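Local coordinates for protein putative alpha-L-fucosidase (Bacteroides thetaiotaomicron, PDB 4H41) that is a putative alpha-L-fucosidase with a TIM-barrel fold, probably a glycoside hydrolase acting on host glycans, at residues B[275-280]-B[309-314]; B[285-290]-B[323-328]. All blocks are in the same frame, centred on the assembly; numbering follows the deposited sequence.

Interaction 1 (B[275-280]-B[309-314]); sequences ESFDRD and ITFEFS
S276 meets the 309-314 segment through both its backbone and its hydroxyl. S276 N donates to F311 O in a nearly straight hydrogen bond of 3.0 Å (172° at the hydrogen), with the donor tilted out of the carbonyl plane. S276 OG, set between the backbone N and the carbonyl carbon (chi1 49°), donates to T310 OG1 at 2.9 Å and accepts a weak bond from E312 N. T310 OG1 is also hydrogen-bonded to A274 O, a short polar chain in this buried spot. An alanine at S276 would probably leave T310 OG1 without this donor and E312 N without its weak acceptor, while the backbone bond to F311 O could remain. A CA-H...O contact from E275 CA reaches F311 O as well. Among the aromatic groups, F277 presents its edge to that oxygen, F277 CD1 lying 3.5 Å from F311 O, and F277 CE1 touches F311 CD1 at 3.7 Å; the two rings are inclined at 89°. The ionic part is local to 275-280: R279 grips E275 side-on, R279 NE to E275 OE1 at 2.8 Å and NH2 to OE2, and one guanidinium face rests over F277 CE2. The contact joins the loop after strand 269-273 to the segment leading from strand 307-310, the last of eight barrel strands, into helix 313-316; the F311 side chain touches F38 of strand 34-39, the first.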
loop_
_atom_site.group_PDB
_atom_site.type_symbol
_atom_site.label_atom_id
_atom_site.label_comp_id
_atom_site.label_asym_id
_atom_site.label_seq_id
_atom_site.Cartn_x
_atom_site.Cartn_y
_atom_site.Cartn_z
ATOM N N GLU B 275 17.252 -6.295 5.750
ATOM C CA GLU B 275 16.048 -5.803 5.079
ATOM C C GLU B 275 15.518 -4.554 5.772
ATOM O O GLU B 275 15.295 -4.566 6.986
ATOM C CB GLU B 275 14.997 -6.885 5.049
ATOM C CG GLU B 275 15.440 -8.063 4.195
ATOM C CD GLU B 275 14.456 -9.214 4.115
ATOM O OE1 GLU B 275 13.555 -9.280 4.984
ATOM O OE2 GLU B 275 14.488 -9.941 3.092
ATOM N N SER B 276 15.279 -3.487 4.993
ATOM C CA SER B 276 14.797 -2.217 5.533
ATOM C C SER B 276 13.319 -2.000 5.251
ATOM O O SER B 276 12.775 -0.905 5.504
ATOM C CB SER B 276 15.686 -1.083 5.029
ATOM O OG SER B 276 15.890 -1.140 3.640
ATOM N N PHE B 277 12.613 -3.089 4.859
ATOM C CA PHE B 277 11.166 -3.118 4.682
ATOM C C PHE B 277 10.585 -4.046 5.745
ATOM O O PHE B 277 11.305 -4.914 6.260
ATOM C CB PHE B 277 10.766 -3.544 3.279
ATOM C CG PHE B 277 11.227 -4.924 2.901
ATOM C CD1 PHE B 277 12.496 -5.130 2.388
ATOM C CD2 PHE B 277 10.431 -6.036 3.153
ATOM C CE1 PHE B 277 12.936 -6.411 2.068
ATOM C CE2 PHE B 277 10.869 -7.311 2.812
ATOM C CZ PHE B 277 12.105 -7.480 2.228
ATOM N N ASP B 278 9.304 -3.870 6.084
ATOM C CA ASP B 278 8.673 -4.625 7.133
ATOM C C ASP B 278 7.942 -5.864 6.595
ATOM O O ASP B 278 7.013 -5.746 5.840
ATOM C CB ASP B 278 7.687 -3.699 7.903
ATOM C CG ASP B 278 7.524 -4.110 9.346
ATOM O OD1 ASP B 278 7.186 -5.290 9.579
ATOM O OD2 ASP B 278 7.775 -3.239 10.272
ATOM N N ARG B 279 8.320 -7.044 7.061
ATOM C CA ARG B 279 7.654 -8.296 6.691
ATOM C C ARG B 279 6.492 -8.637 7.642
ATOM O O ARG B 279 5.836 -9.640 7.434
ATOM C CB ARG B 279 8.669 -9.467 6.731
ATOM C CG ARG B 279 9.497 -9.543 5.508
ATOM C CD ARG B 279 10.302 -10.835 5.520
ATOM N NE ARG B 279 11.232 -10.791 4.431
ATOM C CZ ARG B 279 10.940 -11.004 3.164
ATOM N NH1 ARG B 279 9.750 -11.476 2.818
ATOM N NH2 ARG B 279 11.868 -10.867 2.242
ATOM N N ASP B 280 6.253 -7.860 8.689
ATOM C CA ASP B 280 5.217 -8.200 9.684
ATOM C C ASP B 280 3.892 -7.529 9.427
ATOM O O ASP B 280 2.981 -7.661 10.242
ATOM C CB ASP B 280 5.714 -7.780 11.079
ATOM C CG ASP B 280 7.027 -8.422 11.476
ATOM O OD1 ASP B 280 7.243 -9.582 11.111
ATOM O OD2 ASP B 280 7.847 -7.745 12.148
ATOM N N ILE B 309 24.649 -4.940 4.199
ATOM C CA ILE B 309 24.058 -4.339 3.010
ATOM C C ILE B 309 22.557 -4.326 3.267
ATOM O O ILE B 309 22.097 -4.972 4.207
ATOM C CB ILE B 309 24.462 -5.068 1.703
ATOM C CG1 ILE B 309 23.812 -6.474 1.606
ATOM C CG2 ILE B 309 25.999 -5.130 1.598
ATOM C CD1 ILE B 309 24.092 -7.192 0.274
ATOM N N THR B 310 21.772 -3.640 2.430
ATOM C CA THR B 310 20.331 -3.653 2.606
ATOM C C THR B 310 19.597 -3.745 1.295
ATOM O O THR B 310 20.009 -3.151 0.295
ATOM C CB THR B 310 19.868 -2.354 3.368
ATOM O OG1 THR B 310 18.467 -2.417 3.672
ATOM C CG2 THR B 310 20.111 -1.063 2.569
ATOM N N PHE B 311 18.496 -4.465 1.328
ATOM C CA PHE B 311 17.405 -4.368 0.357
ATOM C C PHE B 311 16.369 -3.513 1.100
ATOM O O PHE B 311 15.759 -4.006 2.046
ATOM C CB PHE B 311 16.850 -5.720 -0.074
ATOM C CG PHE B 311 15.873 -5.574 -1.216
ATOM C CD1 PHE B 311 14.561 -5.199 -0.981
ATOM C CD2 PHE B 311 16.310 -5.638 -2.533
ATOM C CE1 PHE B 311 13.695 -4.928 -2.022
ATOM C CE2 PHE B 311 15.435 -5.388 -3.584
ATOM C CZ PHE B 311 14.128 -5.043 -3.322
ATOM N N GLU B 312 16.161 -2.242 0.750
ATOM C CA GLU B 312 16.768 -1.490 -0.347
ATOM C C GLU B 312 16.714 -0.028 0.006
ATOM O O GLU B 312 15.650 0.450 0.406
ATOM C CB GLU B 312 16.001 -1.751 -1.658
ATOM C CG GLU B 312 16.698 -1.192 -2.888
ATOM C CD GLU B 312 15.936 -0.205 -3.760
ATOM O OE1 GLU B 312 14.942 0.370 -3.271
ATOM O OE2 GLU B 312 16.348 0.020 -4.922
ATOM N N PHE B 313 17.807 0.667 -0.134
ATOM C CA PHE B 313 17.858 2.070 0.284
ATOM C C PHE B 313 16.840 2.954 -0.418
ATOM O O PHE B 313 16.121 3.699 0.272
ATOM C CB PHE B 313 19.246 2.639 0.076
ATOM C CG PHE B 313 19.396 4.075 0.481
ATOM C CD1 PHE B 313 19.162 5.098 -0.430
ATOM C CD2 PHE B 313 19.819 4.413 1.752
ATOM C CE1 PHE B 313 19.272 6.433 -0.049
ATOM C CE2 PHE B 313 19.899 5.750 2.138
ATOM C CZ PHE B 313 19.644 6.750 1.227
ATOM N N SER B 314 16.821 2.944 -1.754
ATOM C CA SER B 314 15.994 3.908 -2.513
ATOM C C SER B 314 14.507 3.918 -2.127
ATOM O O SER B 314 13.898 4.979 -2.152
ATOM C CB SER B 314 16.150 3.720 -4.002
ATOM O OG SER B 314 17.527 3.917 -4.316
#

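Interaction 2 (B[285-290]-B[323-328]); sequences FLPIKF and YLQAGH
L286 and P287 pack on Y323, Q325 and A326 at the rim of the TIM barrel, where the long loop between strand 269-273 and helix 290-302 meets the start of helix 324-337. The side chains of L286 and Y323 cross at about a right angle. L286 CD2 sits over the centre of the Y323 ring in a CH-pi contact, 3.5 Å from the ring centroid and 12° off the ring normal. L286 CG stands anti to its carbonyl carbon (chi1 -74°). The other methyl, CD1, approaches Q325 NE2. P287 likewise lies across Y323 at about a right angle, but meets the root of that side chain: P287 CD is 3.6 Å from Y323 CB. P287 CG reaches over to the first turn of the helix, 3.6 Å from A326 N and 3.9 Å from A326 CB, while Q325 crosses the proline at about a right angle with its CB against CG. Q325 is bent at chi2 (90°), and its OE1 approaches P287 CD. A326 N itself donates to Y323 O, a backbone bond at the start of the helix, beside P287 CG. Other copies of the protein complete the surroundings: N50 of the second subunit bonds to F290 N and I288 O, and Q325 of the third subunit packs on Y323. At the far end of the phenol one water joins the two segments, donating to F285 O at 2.7 Å and lying 2.8 Å from Y323 OH.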
loop_
_atom_site.group_PDB
_atom_site.type_symbol
_atom_site.label_atom_id
_atom_site.label_comp_id
_atom_site.label_asym_id
_atom_site.label_seq_id
_atom_site.Cartn_x
_atom_site.Cartn_y
_atom_site.Cartn_z
ATOM N N PHE B 285 5.365 -4.151 0.382
ATOM C CA PHE B 285 6.014 -3.867 1.663
ATOM C C PHE B 285 6.272 -2.398 1.800
ATOM O O PHE B 285 6.479 -1.724 0.797
ATOM C CB PHE B 285 7.383 -4.590 1.751
ATOM C CG PHE B 285 7.353 -6.066 1.440
ATOM C CD1 PHE B 285 7.104 -6.997 2.437
ATOM C CD2 PHE B 285 7.638 -6.526 0.164
ATOM C CE1 PHE B 285 7.077 -8.368 2.143
ATOM C CE2 PHE B 285 7.613 -7.889 -0.126
ATOM C CZ PHE B 285 7.365 -8.800 0.877
ATOM N N LEU B 286 6.282 -1.907 3.043
ATOM C CA LEU B 286 6.621 -0.525 3.365
ATOM C C LEU B 286 7.815 -0.511 4.305
ATOM O O LEU B 286 8.266 -1.581 4.744
ATOM C CB LEU B 286 5.393 0.182 3.975
ATOM C CG LEU B 286 4.318 0.507 2.952
ATOM C CD1 LEU B 286 3.081 1.015 3.668
ATOM C CD2 LEU B 286 4.794 1.515 1.947
ATOM N N PRO B 287 8.407 0.686 4.535
ATOM C CA PRO B 287 9.600 0.735 5.385
ATOM C C PRO B 287 9.427 0.095 6.763
ATOM O O PRO B 287 8.353 0.149 7.406
ATOM C CB PRO B 287 9.877 2.232 5.491
ATOM C CG PRO B 287 9.310 2.792 4.190
ATOM C CD PRO B 287 8.092 2.027 3.985
ATOM N N ILE B 288 10.524 -0.519 7.233
ATOM C CA ILE B 288 10.555 -1.180 8.532
ATOM C C ILE B 288 10.551 -0.181 9.681
ATOM O O ILE B 288 11.032 0.945 9.573
ATOM C CB ILE B 288 11.804 -2.121 8.604
ATOM C CG1 ILE B 288 11.623 -3.221 9.650
ATOM C CG2 ILE B 288 13.087 -1.347 8.841
ATOM C CD1 ILE B 288 12.700 -4.312 9.567
ATOM N N LYS B 289 10.043 -0.636 10.825
ATOM C CA LYS B 289 10.192 0.057 12.088
ATOM C C LYS B 289 11.706 0.101 12.452
ATOM O O LYS B 289 12.375 -0.936 12.482
ATOM C CB LYS B 289 9.392 -0.668 13.197
ATOM C CG LYS B 289 9.639 -0.100 14.582
ATOM C CD LYS B 289 8.819 -0.811 15.666
ATOM C CE LYS B 289 7.361 -0.542 15.617
ATOM N NZ LYS B 289 6.701 -1.081 16.851
ATOM N N PHE B 290 12.233 1.299 12.686
ATOM C CA PHE B 290 13.642 1.478 13.008
ATOM C C PHE B 290 14.147 0.483 14.071
ATOM O O PHE B 290 15.196 -0.138 13.882
ATOM C CB PHE B 290 13.921 2.901 13.499
ATOM C CG PHE B 290 15.343 3.018 14.001
ATOM C CD1 PHE B 290 16.418 2.779 13.154
ATOM C CD2 PHE B 290 15.601 3.198 15.346
ATOM C CE1 PHE B 290 17.730 2.813 13.642
ATOM C CE2 PHE B 290 16.908 3.177 15.836
ATOM C CZ PHE B 290 17.958 3.025 14.972
ATOM N N TYR B 323 7.639 6.439 -0.185
ATOM C CA TYR B 323 7.236 5.973 1.119
ATOM C C TYR B 323 7.897 6.908 2.111
ATOM O O TYR B 323 9.073 6.735 2.434
ATOM C CB TYR B 323 7.666 4.505 1.361
ATOM C CG TYR B 323 7.265 3.531 0.276
ATOM C CD1 TYR B 323 6.081 3.709 -0.459
ATOM C CD2 TYR B 323 8.014 2.388 0.030
ATOM C CE1 TYR B 323 5.660 2.763 -1.382
ATOM C CE2 TYR B 323 7.626 1.460 -0.934
ATOM C CZ TYR B 323 6.449 1.651 -1.639
ATOM O OH TYR B 323 6.048 0.762 -2.604
ATOM N N LEU B 324 7.153 7.893 2.606
ATOM C CA LEU B 324 7.717 8.952 3.459
ATOM C C LEU B 324 8.196 8.416 4.803
ATOM O O LEU B 324 9.018 9.064 5.446
ATOM C CB LEU B 324 6.751 10.112 3.651
ATOM C CG LEU B 324 6.295 10.814 2.340
ATOM C CD1 LEU B 324 5.376 11.979 2.667
ATOM C CD2 LEU B 324 7.478 11.301 1.545
ATOM N N GLN B 325 7.791 7.195 5.169
ATOM C CA GLN B 325 8.295 6.516 6.374
ATOM C C GLN B 325 9.786 6.211 6.223
ATOM O O GLN B 325 10.488 6.043 7.219
ATOM C CB GLN B 325 7.521 5.198 6.664
ATOM C CG GLN B 325 5.986 5.323 6.628
ATOM C CD GLN B 325 5.373 5.070 5.261
ATOM O OE1 GLN B 325 6.001 5.302 4.214
ATOM N NE2 GLN B 325 4.155 4.579 5.225
ATOM N N ALA B 326 10.262 6.128 4.977
ATOM C CA ALA B 326 11.667 5.906 4.639
ATOM C C ALA B 326 12.540 7.101 5.011
ATOM O O ALA B 326 13.599 6.896 5.588
ATOM C CB ALA B 326 11.826 5.613 3.158
ATOM N N GLY B 327 12.104 8.301 4.705
ATOM C CA GLY B 327 12.847 9.515 5.076
ATOM C C GLY B 327 12.968 9.643 6.575
ATOM O O GLY B 327 14.022 10.001 7.086
ATOM N N HIS B 328 11.896 9.302 7.300
ATOM C CA HIS B 328 11.935 9.303 8.744
ATOM C C HIS B 328 12.866 8.195 9.249
ATOM O O HIS B 328 13.632 8.424 10.185
ATOM C CB HIS B 328 10.518 9.158 9.310
ATOM C CG HIS B 328 9.654 10.348 9.018
ATOM N ND1 HIS B 328 10.028 11.624 9.423
ATOM C CD2 HIS B 328 8.468 10.432 8.365
ATOM C CE1 HIS B 328 9.051 12.438 9.035
ATOM N NE2 HIS B 328 8.123 11.771 8.317
HETATM O O HOH W 1 6.849 -1.818 -1.858
#

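Both contacts are buried and share the loop between strand 269-273 and helix 290-302, yet they tie it to different elements. The centre of interaction 1 is about 9 Å from the centre of the chain; this contact fixes the start of the loop to the segment following the eighth barrel strand, through direct polar bonds. Interaction 2, its centre about 17 Å from the chain centre, seats the later part of the loop on the C-terminal helix by apolar packing and a water bridge, with neighbouring subunits close by. The two meet within the loop, where D278 N lies 2.8 Å from L286 O and S276 O 2.9 Å from I288 N, probable hydrogen bonds that couple inner and outer contacts.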